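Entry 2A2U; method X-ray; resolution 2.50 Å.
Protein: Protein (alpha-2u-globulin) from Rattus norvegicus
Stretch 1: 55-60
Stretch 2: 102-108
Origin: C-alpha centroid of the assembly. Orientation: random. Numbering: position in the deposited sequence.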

# COMPACT_ATOMS: atom_id res chain seq x y z
N GLY A 55 13.65 7.09 18.17
CA GLY A 55 12.80 5.92 18.29
C GLY A 55 11.67 6.02 17.28
O GLY A 55 11.11 7.09 17.08
N SER A 56 11.34 4.90 16.63
CA SER A 56 10.28 4.88 15.63
C SER A 56 8.91 5.25 16.18
O SER A 56 8.08 5.77 15.45
CB SER A 56 10.20 3.51 14.97
OG SER A 56 9.70 2.54 15.88
N MET A 57 8.67 4.94 17.45
CA MET A 57 7.38 5.23 18.05
C MET A 57 7.24 6.64 18.63
O MET A 57 6.15 7.05 19.03
CB MET A 57 7.03 4.16 19.10
CG MET A 57 6.92 2.75 18.54
SD MET A 57 5.77 2.58 17.16
CE MET A 57 6.52 1.13 16.31
N ARG A 58 8.35 7.38 18.69
CA ARG A 58 8.30 8.76 19.18
C ARG A 58 7.76 9.63 18.04
O ARG A 58 8.51 10.32 17.35
CB ARG A 58 9.68 9.27 19.60
CG ARG A 58 9.67 10.72 20.08
CD ARG A 58 11.05 11.27 20.36
NE ARG A 58 11.42 11.16 21.77
CZ ARG A 58 11.61 12.20 22.58
NH1 ARG A 58 11.47 13.44 22.12
NH2 ARG A 58 11.93 12.00 23.85
N VAL A 59 6.45 9.54 17.81
CA VAL A 59 5.81 10.29 16.74
C VAL A 59 5.07 11.51 17.26
O VAL A 59 4.47 11.48 18.34
CB VAL A 59 4.84 9.40 15.90
CG1 VAL A 59 5.54 8.12 15.48
CG2 VAL A 59 3.56 9.11 16.67
N PHE A 60 5.11 12.58 16.47
CA PHE A 60 4.46 13.82 16.81
C PHE A 60 3.22 13.98 15.94
O PHE A 60 3.27 14.46 14.82
CB PHE A 60 5.44 14.97 16.59
CG PHE A 60 6.77 14.76 17.27
CD1 PHE A 60 6.82 14.42 18.62
CD2 PHE A 60 7.96 14.90 16.56
CE1 PHE A 60 8.04 14.22 19.26
CE2 PHE A 60 9.19 14.70 17.20
CZ PHE A 60 9.22 14.36 18.55
N GLU A 102 0.55 -1.22 9.58
CA GLU A 102 1.88 -1.75 9.39
C GLU A 102 2.85 -0.59 9.55
O GLU A 102 2.81 0.37 8.79
CB GLU A 102 2.02 -2.39 8.00
CG GLU A 102 3.31 -3.20 7.80
CD GLU A 102 3.37 -4.47 8.64
OE1 GLU A 102 2.33 -4.93 9.14
OE2 GLU A 102 4.48 -5.04 8.78
N TYR A 103 3.66 -0.65 10.60
CA TYR A 103 4.63 0.39 10.87
C TYR A 103 5.67 -0.14 11.83
O TYR A 103 5.38 -0.30 13.01
CB TYR A 103 3.97 1.63 11.48
CG TYR A 103 4.97 2.71 11.83
CD1 TYR A 103 5.58 3.47 10.83
CD2 TYR A 103 5.32 2.97 13.15
CE1 TYR A 103 6.51 4.47 11.13
CE2 TYR A 103 6.27 3.96 13.47
CZ TYR A 103 6.85 4.70 12.45
OH TYR A 103 7.78 5.68 12.75
N ASP A 104 6.87 -0.42 11.33
CA ASP A 104 7.94 -0.95 12.17
C ASP A 104 7.43 -2.25 12.78
O ASP A 104 7.62 -2.51 13.97
CB ASP A 104 8.27 0.06 13.26
CG ASP A 104 9.55 -0.28 13.98
OD1 ASP A 104 10.59 -0.43 13.33
OD2 ASP A 104 9.52 -0.37 15.22
N GLY A 105 6.72 -3.02 11.95
CA GLY A 105 6.13 -4.28 12.37
C GLY A 105 4.62 -4.27 12.20
O GLY A 105 4.07 -3.40 11.53
N GLY A 106 3.96 -5.27 12.79
CA GLY A 106 2.51 -5.35 12.70
C GLY A 106 1.96 -4.76 13.97
O GLY A 106 2.32 -5.21 15.06
N ASN A 107 1.10 -3.75 13.85
CA ASN A 107 0.54 -3.09 15.01
C ASN A 107 -0.96 -3.27 15.17
O ASN A 107 -1.71 -3.14 14.22
CB ASN A 107 0.81 -1.59 14.95
CG ASN A 107 2.28 -1.26 14.88
OD1 ASN A 107 3.00 -1.36 15.87
ND2 ASN A 107 2.72 -0.83 13.70
N THR A 108 -1.37 -3.50 16.40
CA THR A 108 -2.77 -3.63 16.74
C THR A 108 -3.03 -2.61 17.83
O THR A 108 -2.34 -2.58 18.84
CB THR A 108 -3.09 -5.05 17.23
OG1 THR A 108 -3.29 -5.91 16.10
CG2 THR A 108 -4.34 -5.07 18.08

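Gly55 to Arg58 form a type I β turn, closed by a hydrogen bond from Arg58 N to Gly55 O (3.2 Å), and a weak one from Val59 N to Met57 O (2.8 Å) follows. The second stretch makes a tight bend of its own, in which Tyr103 N donates to Gly105 O (2.9 Å), before entering a strand at Gly106. Asp104 has positive phi and psi (59°/40°), and at the angles of Gly105 (120°/-168°) a CB would be jammed against the carbonyl oxygen of Asp104, so this position calls for glycine. The two backbones stay well apart: their nearest CA atoms, those of Ser56 and Asp104, are 7.2 Å from each other. Side chains therefore bridge the gap, and the contact buries a modest 237 Å².

Its shortest polar link runs from a side chain to the main chain. The CA-to-CB bond of Tyr103 points toward the first stretch, and with chi1 near 180° (t) its hydroxyl reaches the turn, where Tyr103 OH donates a hydrogen bond to Ser56 O (2.7 Å), which lies at the ring edge, near its plane. The same serine makes a second link: its p rotamer directs Ser56 OG to Asp104 OD2 (3.0 Å), though this hydrogen bond is weak. Ser56 is thus tied to two consecutive residues, through its carbonyl and its hydroxyl.

Met57 supplies the main apolar component. Its CA-to-CB bond points sideways, but the side chain ends closer to the second stretch, placing Met57 CE 3.8 Å from Tyr103 CD2 and 3.5 Å from Asp104 OD2. Met57 SD lies 5.1 Å from the centroid of the Tyr103 ring, at its edge. Within the second stretch, Asn107 ND2 donates to Tyr103 O (2.8 Å, 166°), a nearly straight hydrogen bond that links the start of the bend to the strand.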